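Local coordinates for Glyoxalase/bleomycin resistance protein/dioxygenase (Nostoc punctiforme PCC 73102, PDB 3KOL) that binds a metal ion, cobalt(II) in this crystal, on a vicinal-oxygen-chelate fold and may act as a dioxygenase or a glyoxalase-like lyase, as relatives do, at residues S10-A13 against P14-R18; S33-Y37 against G38-G42; P85-N89 against P90-F94; F102-P106 against Q107-R111. One frame throughout, in Å; residues are numbered along the deposited sequence.

Contact 1 (S10-A13 against P14-R18); sequences SVLA and PGNLR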
loop_
_atom_site.group_PDB
_atom_site.type_symbol
_atom_site.label_atom_id
_atom_site.label_comp_id
_atom_site.label_asym_id
_atom_site.label_seq_id
_atom_site.Cartn_x
_atom_site.Cartn_y
_atom_site.Cartn_z
ATOM N N SER A 10 10.381 -2.870 -24.342
ATOM C CA SER A 10 9.367 -3.843 -23.978
ATOM C C SER A 10 8.692 -3.295 -22.723
ATOM O O SER A 10 9.331 -2.636 -21.907
ATOM C CB SER A 10 10.007 -5.202 -23.672
ATOM O OG SER A 10 10.652 -5.729 -24.823
ATOM N N VAL A 11 7.397 -3.542 -22.587
ATOM C CA VAL A 11 6.658 -3.083 -21.414
ATOM C C VAL A 11 5.686 -4.171 -21.012
ATOM O O VAL A 11 5.360 -5.040 -21.814
ATOM C CB VAL A 11 5.857 -1.786 -21.698
ATOM C CG1 VAL A 11 6.803 -0.671 -22.102
ATOM C CG2 VAL A 11 4.810 -2.028 -22.783
ATOM N N LEU A 12 5.228 -4.138 -19.765
ATOM C CA LEU A 12 4.273 -5.139 -19.325
ATOM C C LEU A 12 2.898 -4.786 -19.874
ATOM O O LEU A 12 2.572 -3.613 -20.073
ATOM C CB LEU A 12 4.225 -5.222 -17.792
ATOM C CG LEU A 12 5.453 -5.844 -17.114
ATOM C CD1 LEU A 12 5.240 -5.890 -15.614
ATOM C CD2 LEU A 12 5.676 -7.252 -17.643
ATOM N N ALA A 13 2.106 -5.815 -20.139
ATOM C CA ALA A 13 0.766 -5.627 -20.666
ATOM C C ALA A 13 -0.208 -5.524 -19.500
ATOM O O ALA A 13 0.078 -5.990 -18.398
ATOM C CB ALA A 13 0.396 -6.803 -21.554
ATOM N N PRO A 14 -1.364 -4.885 -19.720
ATOM C CA PRO A 14 -2.325 -4.777 -18.624
ATOM C C PRO A 14 -2.746 -6.178 -18.204
ATOM O O PRO A 14 -3.077 -7.013 -19.050
ATOM C CB PRO A 14 -3.466 -3.974 -19.245
ATOM C CG PRO A 14 -3.384 -4.336 -20.703
ATOM C CD PRO A 14 -1.901 -4.294 -20.958
ATOM N N GLY A 15 -2.711 -6.445 -16.904
ATOM C CA GLY A 15 -3.080 -7.762 -16.427
ATOM C C GLY A 15 -1.888 -8.570 -15.950
ATOM O O GLY A 15 -2.049 -9.475 -15.131
ATOM N N ASN A 16 -0.694 -8.264 -16.456
ATOM C CA ASN A 16 0.504 -8.995 -16.036
ATOM C C ASN A 16 0.680 -8.851 -14.527
ATOM O O ASN A 16 0.884 -9.842 -13.824
ATOM C CB ASN A 16 1.742 -8.491 -16.776
ATOM C CG ASN A 16 1.740 -8.889 -18.248
ATOM O OD1 ASN A 16 0.866 -9.633 -18.703
ATOM N ND2 ASN A 16 2.722 -8.404 -18.991
ATOM N N LEU A 17 0.627 -7.622 -14.028
ATOM C CA LEU A 17 0.696 -7.415 -12.587
ATOM C C LEU A 17 -0.764 -7.669 -12.210
ATOM O O LEU A 17 -1.617 -6.783 -12.314
ATOM C CB LEU A 17 1.131 -5.985 -12.270
ATOM C CG LEU A 17 2.560 -5.645 -12.724
ATOM C CD1 LEU A 17 2.994 -4.336 -12.085
ATOM C CD2 LEU A 17 3.529 -6.766 -12.316
ATOM N N ARG A 18 -1.034 -8.906 -11.802
ATOM C CA ARG A 18 -2.378 -9.384 -11.477
ATOM C C ARG A 18 -3.050 -8.882 -10.206
ATOM O O ARG A 18 -4.281 -8.849 -10.128
ATOM C CB ARG A 18 -2.373 -10.915 -11.457
ATOM C CG ARG A 18 -1.244 -11.483 -10.628
ATOM C CD ARG A 18 -1.381 -12.971 -10.355
ATOM N NE ARG A 18 -1.439 -13.783 -11.559
ATOM C CZ ARG A 18 -1.079 -15.062 -11.606
ATOM N NH1 ARG A 18 -0.626 -15.668 -10.515
ATOM N NH2 ARG A 18 -1.188 -15.741 -12.739
HETATM O O HOH W 1 0.573 -5.059 -15.808
#

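Contact 2 (S33-Y37 against G38-G42); sequences SRYFY and GTILG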
loop_
_atom_site.group_PDB
_atom_site.type_symbol
_atom_site.label_atom_id
_atom_site.label_comp_id
_atom_site.label_asym_id
_atom_site.label_seq_id
_atom_site.Cartn_x
_atom_site.Cartn_y
_atom_site.Cartn_z
ATOM N N SER A 33 1.953 -1.828 17.001
ATOM C CA SER A 33 1.408 -1.975 15.655
ATOM C C SER A 33 0.563 -3.238 15.510
ATOM O O SER A 33 -0.457 -3.219 14.818
ATOM C CB SER A 33 2.540 -1.949 14.623
ATOM O OG SER A 33 3.177 -0.676 14.635
ATOM N N ARG A 34 0.972 -4.335 16.147
ATOM C CA ARG A 34 0.175 -5.563 16.087
ATOM C C ARG A 34 -1.153 -5.268 16.783
ATOM O O ARG A 34 -2.205 -5.755 16.377
ATOM C CB ARG A 34 0.858 -6.725 16.823
ATOM C CG ARG A 34 2.102 -7.282 16.156
ATOM C CD ARG A 34 2.624 -8.519 16.908
ATOM N NE ARG A 34 1.696 -9.652 16.845
ATOM C CZ ARG A 34 0.976 -10.098 17.872
ATOM N NH1 ARG A 34 1.072 -9.513 19.061
ATOM N NH2 ARG A 34 0.166 -11.137 17.718
ATOM N N TYR A 35 -1.100 -4.466 17.841
ATOM C CA TYR A 35 -2.319 -4.128 18.568
ATOM C C TYR A 35 -3.249 -3.291 17.687
ATOM O O TYR A 35 -4.453 -3.542 17.605
ATOM C CB TYR A 35 -1.983 -3.343 19.834
ATOM C CG TYR A 35 -3.132 -3.289 20.813
ATOM C CD1 TYR A 35 -3.433 -4.383 21.623
ATOM C CD2 TYR A 35 -3.942 -2.157 20.906
ATOM C CE1 TYR A 35 -4.514 -4.351 22.506
ATOM C CE2 TYR A 35 -5.027 -2.115 21.782
ATOM C CZ TYR A 35 -5.305 -3.216 22.578
ATOM O OH TYR A 35 -6.370 -3.175 23.446
ATOM N N PHE A 36 -2.674 -2.291 17.032
ATOM C CA PHE A 36 -3.421 -1.394 16.151
ATOM C C PHE A 36 -4.079 -2.144 14.989
ATOM O O PHE A 36 -5.297 -2.122 14.837
ATOM C CB PHE A 36 -2.467 -0.331 15.595
ATOM C CG PHE A 36 -3.134 0.714 14.739
ATOM C CD1 PHE A 36 -3.806 1.787 15.319
ATOM C CD2 PHE A 36 -3.052 0.647 13.351
ATOM C CE1 PHE A 36 -4.380 2.782 14.528
ATOM C CE2 PHE A 36 -3.624 1.634 12.547
ATOM C CZ PHE A 36 -4.288 2.704 13.135
ATOM N N TYR A 37 -3.269 -2.805 14.164
ATOM C CA TYR A 37 -3.789 -3.517 13.000
ATOM C C TYR A 37 -4.547 -4.807 13.288
ATOM O O TYR A 37 -5.582 -5.061 12.682
ATOM C CB TYR A 37 -2.647 -3.803 12.016
ATOM C CG TYR A 37 -2.116 -2.546 11.357
ATOM C CD1 TYR A 37 -2.874 -1.867 10.404
ATOM C CD2 TYR A 37 -0.880 -2.015 11.715
ATOM C CE1 TYR A 37 -2.415 -0.685 9.822
ATOM C CE2 TYR A 37 -0.408 -0.828 11.144
ATOM C CZ TYR A 37 -1.181 -0.171 10.196
ATOM O OH TYR A 37 -0.719 1.001 9.635
ATOM N N GLY A 38 -4.036 -5.617 14.211
ATOM C CA GLY A 38 -4.697 -6.877 14.514
ATOM C C GLY A 38 -5.825 -6.815 15.530
ATOM O O GLY A 38 -6.926 -7.314 15.284
ATOM N N THR A 39 -5.569 -6.198 16.674
ATOM C CA THR A 39 -6.579 -6.134 17.720
ATOM C C THR A 39 -7.682 -5.110 17.491
ATOM O O THR A 39 -8.872 -5.447 17.526
ATOM C CB THR A 39 -5.920 -5.885 19.086
ATOM O OG1 THR A 39 -4.983 -6.940 19.350
ATOM C CG2 THR A 39 -6.970 -5.859 20.198
ATOM N N ILE A 40 -7.301 -3.861 17.258
ATOM C CA ILE A 40 -8.291 -2.812 17.042
ATOM C C ILE A 40 -8.956 -2.868 15.668
ATOM O O ILE A 40 -10.179 -2.902 15.579
ATOM C CB ILE A 40 -7.671 -1.421 17.244
ATOM C CG1 ILE A 40 -7.190 -1.279 18.693
ATOM C CG2 ILE A 40 -8.695 -0.338 16.907
ATOM C CD1 ILE A 40 -6.353 -0.040 18.959
ATOM N N LEU A 41 -8.162 -2.887 14.599
ATOM C CA LEU A 41 -8.739 -2.930 13.256
ATOM C C LEU A 41 -9.233 -4.323 12.848
ATOM O O LEU A 41 -9.878 -4.484 11.812
ATOM C CB LEU A 41 -7.731 -2.404 12.230
ATOM C CG LEU A 41 -7.293 -0.945 12.412
ATOM C CD1 LEU A 41 -6.543 -0.500 11.179
ATOM C CD2 LEU A 41 -8.502 -0.047 12.626
ATOM N N GLY A 42 -8.918 -5.327 13.661
ATOM C CA GLY A 42 -9.379 -6.678 13.390
ATOM C C GLY A 42 -8.794 -7.480 12.238
ATOM O O GLY A 42 -9.375 -8.494 11.856
#

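Contact 3 (P85-N89 against P90-F94); sequences PPDPN and PEKTF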
loop_
_atom_site.group_PDB
_atom_site.type_symbol
_atom_site.label_atom_id
_atom_site.label_comp_id
_atom_site.label_asym_id
_atom_site.label_seq_id
_atom_site.Cartn_x
_atom_site.Cartn_y
_atom_site.Cartn_z
ATOM N N PRO A 85 10.807 8.179 11.906
ATOM C CA PRO A 85 9.804 8.465 10.880
ATOM C C PRO A 85 10.375 9.591 10.017
ATOM O O PRO A 85 11.330 10.261 10.424
ATOM C CB PRO A 85 8.597 8.909 11.702
ATOM C CG PRO A 85 9.239 9.594 12.878
ATOM C CD PRO A 85 10.354 8.639 13.232
ATOM N N PRO A 86 9.820 9.808 8.813
ATOM C CA PRO A 86 10.358 10.887 7.977
ATOM C C PRO A 86 10.329 12.227 8.716
ATOM O O PRO A 86 11.158 13.101 8.471
ATOM C CB PRO A 86 9.453 10.855 6.742
ATOM C CG PRO A 86 8.185 10.239 7.245
ATOM C CD PRO A 86 8.682 9.147 8.155
ATOM N N ASP A 87 9.367 12.371 9.623
ATOM C CA ASP A 87 9.215 13.576 10.443
ATOM C C ASP A 87 8.339 13.184 11.632
ATOM O O ASP A 87 7.314 12.528 11.460
ATOM C CB ASP A 87 8.530 14.702 9.658
ATOM C CG ASP A 87 8.668 16.060 10.338
ATOM O OD1 ASP A 87 9.674 16.758 10.082
ATOM O OD2 ASP A 87 7.779 16.426 11.140
ATOM N N PRO A 88 8.736 13.571 12.855
ATOM C CA PRO A 88 7.968 13.244 14.060
ATOM C C PRO A 88 6.483 13.597 13.988
ATOM O O PRO A 88 5.637 12.866 14.509
ATOM C CB PRO A 88 8.699 14.022 15.150
ATOM C CG PRO A 88 10.119 13.955 14.685
ATOM C CD PRO A 88 9.990 14.262 13.207
ATOM N N ASN A 89 6.174 14.722 13.349
ATOM C CA ASN A 89 4.792 15.173 13.204
ATOM C C ASN A 89 4.190 14.531 11.957
ATOM O O ASN A 89 4.602 14.826 10.834
ATOM C CB ASN A 89 4.752 16.704 13.090
ATOM C CG ASN A 89 3.357 17.241 12.815
ATOM O OD1 ASN A 89 2.372 16.503 12.844
ATOM N ND2 ASN A 89 3.270 18.543 12.549
ATOM N N PRO A 90 3.202 13.640 12.143
ATOM C CA PRO A 90 2.541 12.948 11.030
ATOM C C PRO A 90 1.833 13.860 10.035
ATOM O O PRO A 90 1.517 13.443 8.920
ATOM C CB PRO A 90 1.581 11.992 11.738
ATOM C CG PRO A 90 1.243 12.732 12.995
ATOM C CD PRO A 90 2.581 13.275 13.427
ATOM N N GLU A 91 1.588 15.106 10.431
ATOM C CA GLU A 91 0.919 16.050 9.546
ATOM C C GLU A 91 1.860 16.599 8.477
ATOM O O GLU A 91 1.414 17.205 7.504
ATOM C CB GLU A 91 0.312 17.199 10.352
ATOM C CG GLU A 91 -0.732 16.742 11.358
ATOM C CD GLU A 91 -1.485 17.898 11.981
ATOM O OE1 GLU A 91 -0.830 18.841 12.473
ATOM O OE2 GLU A 91 -2.734 17.860 11.983
ATOM N N LYS A 92 3.160 16.396 8.654
ATOM C CA LYS A 92 4.113 16.867 7.657
ATOM C C LYS A 92 4.088 15.885 6.485
ATOM O O LYS A 92 4.286 14.684 6.675
ATOM C CB LYS A 92 5.524 16.963 8.245
ATOM C CG LYS A 92 6.550 17.471 7.239
ATOM C CD LYS A 92 5.998 18.671 6.472
ATOM C CE LYS A 92 6.494 18.692 5.034
ATOM N NZ LYS A 92 5.642 19.562 4.166
ATOM N N THR A 93 3.843 16.396 5.281
ATOM C CA THR A 93 3.755 15.544 4.093
ATOM C C THR A 93 4.997 15.519 3.198
ATOM O O THR A 93 5.770 16.478 3.148
ATOM C CB THR A 93 2.541 15.944 3.228
ATOM O OG1 THR A 93 2.661 17.319 2.840
ATOM C CG2 THR A 93 1.241 15.755 4.014
ATOM N N PHE A 94 5.163 14.408 2.482
ATOM C CA PHE A 94 6.295 14.199 1.578
ATOM C C PHE A 94 5.803 13.436 0.358
ATOM O O PHE A 94 4.647 13.021 0.304
ATOM C CB PHE A 94 7.367 13.331 2.245
ATOM C CG PHE A 94 7.953 13.917 3.498
ATOM C CD1 PHE A 94 8.913 14.921 3.433
ATOM C CD2 PHE A 94 7.558 13.449 4.746
ATOM C CE1 PHE A 94 9.480 15.450 4.599
ATOM C CE2 PHE A 94 8.116 13.970 5.915
ATOM C CZ PHE A 94 9.080 14.973 5.839
HETATM O O HOH W 2 5.550 13.408 8.759
#

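Contact 4 (F102-P106 against Q107-R111); sequences FDIDP and QLFDR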
loop_
_atom_site.group_PDB
_atom_site.type_symbol
_atom_site.label_atom_id
_atom_site.label_comp_id
_atom_site.label_asym_id
_atom_site.label_seq_id
_atom_site.Cartn_x
_atom_site.Cartn_y
_atom_site.Cartn_z
ATOM N N PHE A 102 -8.754 0.970 3.528
ATOM C CA PHE A 102 -9.461 -0.299 3.665
ATOM C C PHE A 102 -10.942 -0.074 3.410
ATOM O O PHE A 102 -11.497 0.952 3.799
ATOM C CB PHE A 102 -9.291 -0.846 5.083
ATOM C CG PHE A 102 -7.893 -1.282 5.402
ATOM C CD1 PHE A 102 -7.442 -2.541 5.025
ATOM C CD2 PHE A 102 -7.028 -0.434 6.085
ATOM C CE1 PHE A 102 -6.145 -2.953 5.328
ATOM C CE2 PHE A 102 -5.733 -0.833 6.389
ATOM C CZ PHE A 102 -5.290 -2.097 6.010
ATOM N N ASP A 103 -11.578 -1.044 2.768
ATOM C CA ASP A 103 -12.996 -0.969 2.466
ATOM C C ASP A 103 -13.741 -1.702 3.572
ATOM O O ASP A 103 -13.244 -2.694 4.106
ATOM C CB ASP A 103 -13.277 -1.643 1.120
ATOM C CG ASP A 103 -14.731 -1.548 0.709
ATOM O OD1 ASP A 103 -15.251 -0.421 0.617
ATOM O OD2 ASP A 103 -15.353 -2.601 0.474
ATOM N N ILE A 104 -14.923 -1.206 3.920
ATOM C CA ILE A 104 -15.744 -1.831 4.951
ATOM C C ILE A 104 -17.207 -1.760 4.520
ATOM O O ILE A 104 -17.603 -0.829 3.818
ATOM C CB ILE A 104 -15.554 -1.124 6.327
ATOM C CG1 ILE A 104 -16.296 -1.893 7.422
ATOM C CG2 ILE A 104 -16.048 0.317 6.259
ATOM C CD1 ILE A 104 -15.994 -1.385 8.822
ATOM N N ASP A 105 -17.993 -2.760 4.911
ATOM C CA ASP A 105 -19.420 -2.806 4.582
ATOM C C ASP A 105 -20.029 -1.477 5.019
ATOM O O ASP A 105 -19.770 -1.007 6.125
ATOM C CB ASP A 105 -20.093 -3.957 5.339
ATOM C CG ASP A 105 -21.561 -4.138 4.965
ATOM O OD1 ASP A 105 -22.290 -3.131 4.833
ATOM O OD2 ASP A 105 -21.992 -5.302 4.819
ATOM N N PRO A 106 -20.837 -0.848 4.156
ATOM C CA PRO A 106 -21.447 0.432 4.521
ATOM C C PRO A 106 -22.173 0.378 5.861
ATOM O O PRO A 106 -22.213 1.366 6.588
ATOM C CB PRO A 106 -22.403 0.699 3.361
ATOM C CG PRO A 106 -21.696 0.067 2.206
ATOM C CD PRO A 106 -21.225 -1.239 2.789
ATOM N N GLN A 107 -22.736 -0.781 6.190
ATOM C CA GLN A 107 -23.477 -0.942 7.440
ATOM C C GLN A 107 -22.594 -1.074 8.678
ATOM O O GLN A 107 -23.099 -1.107 9.803
ATOM C CB GLN A 107 -24.417 -2.145 7.342
ATOM C CG GLN A 107 -25.449 -1.993 6.235
ATOM C CD GLN A 107 -26.213 -0.679 6.329
ATOM O OE1 GLN A 107 -26.514 -0.048 5.313
ATOM N NE2 GLN A 107 -26.534 -0.263 7.553
ATOM N N LEU A 108 -21.281 -1.142 8.473
ATOM C CA LEU A 108 -20.339 -1.250 9.580
ATOM C C LEU A 108 -19.444 -0.019 9.697
ATOM O O LEU A 108 -18.584 0.038 10.569
ATOM C CB LEU A 108 -19.459 -2.495 9.420
ATOM C CG LEU A 108 -20.146 -3.854 9.570
ATOM C CD1 LEU A 108 -19.127 -4.969 9.400
ATOM C CD2 LEU A 108 -20.799 -3.942 10.937
ATOM N N PHE A 109 -19.641 0.963 8.824
ATOM C CA PHE A 109 -18.818 2.169 8.864
ATOM C C PHE A 109 -18.932 2.899 10.195
ATOM O O PHE A 109 -17.925 3.299 10.785
ATOM C CB PHE A 109 -19.201 3.131 7.737
ATOM C CG PHE A 109 -18.363 4.379 7.705
ATOM C CD1 PHE A 109 -17.089 4.361 7.148
ATOM C CD2 PHE A 109 -18.829 5.561 8.276
ATOM C CE1 PHE A 109 -16.284 5.506 7.161
ATOM C CE2 PHE A 109 -18.037 6.709 8.296
ATOM C CZ PHE A 109 -16.761 6.681 7.739
ATOM N N ASP A 110 -20.160 3.089 10.662
ATOM C CA ASP A 110 -20.372 3.778 11.933
ATOM C C ASP A 110 -19.663 3.048 13.076
ATOM O O ASP A 110 -19.034 3.683 13.929
ATOM C CB ASP A 110 -21.871 3.910 12.216
ATOM C CG ASP A 110 -22.583 4.771 11.182
ATOM O OD1 ASP A 110 -22.088 5.880 10.893
ATOM O OD2 ASP A 110 -23.640 4.343 10.662
ATOM N N ARG A 111 -19.749 1.722 13.090
ATOM C CA ARG A 111 -19.089 0.943 14.130
ATOM C C ARG A 111 -17.591 1.210 14.113
ATOM O O ARG A 111 -16.969 1.334 15.159
ATOM C CB ARG A 111 -19.356 -0.555 13.940
ATOM C CG ARG A 111 -18.527 -1.459 14.854
ATOM C CD ARG A 111 -18.582 -1.000 16.305
ATOM N NE ARG A 111 -19.931 -1.070 16.860
ATOM C CZ ARG A 111 -20.476 -2.173 17.365
ATOM N NH1 ARG A 111 -19.783 -3.306 17.392
ATOM N NH2 ARG A 111 -21.716 -2.149 17.835
HETATM O O HOH W 3 -22.524 2.278 9.300
#

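Contact 1 (S10-A13 against P14-R18)
Ala13 O is gripped twice, once by the backbone N of Asn16 and once by a water. The direct bond, Asn16 N to Ala13 O, is 3.1 Å long and nearly straight at the hydrogen (165°). The water gives a proton to Ala13 O at 2.8 Å and takes one from Leu17 N at 3.1 Å, so the backbone just past the turn is tied to the same carbonyl. Residue types follow the turn: Pro14 supplies the fixed phi of its second position, and Gly15 stands third with a positive phi, where a side chain would press on the preceding carbonyl.

The apolar contact lies between two leucines. Leu12 CD1 meets Leu17 CD2 at 3.8 Å, the two chains crossing at about a right angle; in each, CG lies beside the backbone N (chi1 -71° and -65°). Both are buried, and Leu41 of the second subunit packs on each. Ala13, with only a methyl group, sets its CB 3.5 Å from Pro14 CD, a snug fit before proline. This is a type II beta turn, Ala13 to Asn16, leading the N-terminal arm into strand 17-27 at the dimer interface.

Contact 2 (S33-Y37 against G38-G42)
Thr39 lays its methyl over one face of the Tyr35 ring, CG2 standing 4.1 Å from the ring centroid and offset toward the rim, a CH-pi contact. The Tyr35 ring is swung there because CG lies anti to the backbone N (chi1 -164°). Ile40 reaches the same ring obliquely, with CD1 3.7 Å from Tyr35 CE2. At the next residue, Leu41 CD1 touches two aromatic side chains, 3.9 Å from Phe36 CE2 and 4.0 Å from Tyr37 CD1; the rings themselves meet, Phe36 CD2 lying over a face of Tyr37. Compact branched methyls suit these places, since they can lie close against a ring.

Behind the side chains the backbone widens. Ile40 N bonds to Tyr35 O at 2.9 Å and Leu41 N to Phe36 O at 3.0 Å, five residues apart, whereas Gly38 N still reaches Arg34 O at 2.8 Å. Gly38 fits because a beta carbon would clash with that oxygen, and Gly42 takes the positive phi that ends the helical run.

Further out, Tyr37 OH is hydrogen-bonded to Asp140, Arg34 forms a salt bridge with Glu45, and Phe36 packs on Ile146 of strand 145-150. Ile40 makes backbone hydrogen bonds to the second subunit. The later part of helix 30-40 thus contains a wider, pi-type turn, packed on the beta sheets of a glyoxalase-family fold.

Contact 3 (P85-N89 against P90-F94)
Asn89 O accepts from the backbone N of Lys92, 3.0 Å away, and lies 2.7 Å from a water that can donate to it or to Lys92 O, its protons being shared among several acceptors. The side chain of Asn89 adds a second link, for its OD1 accepts from Glu91 N at 2.9 Å. That N-H comes from well above the amide plane, a placement made possible by CG lying anti to the backbone N (chi1 175°). The Lys92 N to Asn89 O bond closes a type I beta turn in the loop between strands 74-79 and 96-104, and the side-chain bond braces it. Pro90 suits its second position, where phi is near -60°, and asparagine suits the first because its short amide can reach forward to the chain.

Just before the turn, Asp87 OD2 accepts from Asn89 N at 3.2 Å, closing an Asx turn. The carboxylate also lies against the aliphatic part of Lys92, OD2 being 3.7 Å from Lys92 CB. The Phe94 ring packs back on the start of the loop. Pro86 CB approaches it obliquely, 3.5 Å from Phe94 CE2, while Asp87 CB meets the ring at its edge, in the plane. Across the dimer, Phe94 O accepts a hydrogen bond from Asn26 of the second subunit, and Pro86 packs on Arg96 of that subunit.

Contact 4 (F102-P106 against Q107-R111)
Ile104 laps over Leu108, just ahead of helix 109-118, with its long branch, CD1 lying 3.7 Å from Leu108 CB and 3.4 Å from Leu108 O. The two side chains cross at about a right angle. CG1 of Ile104 extends anti to the backbone N (chi1 -174°), while the shorter branch, Ile104 CG2, turns to the edge of the Phe109 ring, 4.3 Å from Phe109 CD1. A beta-branched residue therefore serves two neighbours at once. Phe109 is buried, with Val136 and Cys150 of nearby strands against it, and Ile104 in turn rests on Ile148.

The polar contacts belong to Asp105, which grips the chain through both its backbone and its carboxylate. Its O takes the N-H of Leu108 at 2.8 Å, and its OD1 takes the N-H of Gln107, also at 2.8 Å and nearly straight (165°), from the anti side, tilted out of the carboxylate plane. Aspartate fits here because its short arm can fold forward onto the second residue along. Pro106 has no N-H to offer, and its ring fixes phi at the first bend. Phe109 N makes a weak bond to Pro106 O.

A water bridges Pro106 O, at 2.9 Å, and Asp110 N, with a weak bond to Asp110 OD2. Asp110 itself forms a salt bridge with Arg134, and Leu108 packs on Asn16 of the second subunit. The Asp105 bond to Gln107 N is an Asx turn, and with the bonds after it makes the beta-to-alpha connection from strand 96-104 to helix 109-118 in a vicinal-oxygen-chelate fold.

The four contacts follow one another along the chain in series, and each touches the second subunit. Contact 1 introduces strand 17-27, contact 2 lies in helix 30-40 that follows it, contact 3 is in the loop joining the two sheets, and contact 4 carries strand 96-104 toward helix 109-118. Contacts 2 and 4 are closest, their nearest atoms about 5 Å apart; contacts 1 and 2, with centres about 34 Å apart, lie on opposite sides of the chain's centre. Yet contact 1 of one subunit packs against contacts 2 and 4 of the other, so pairing two subunits brings together regions far apart within one chain.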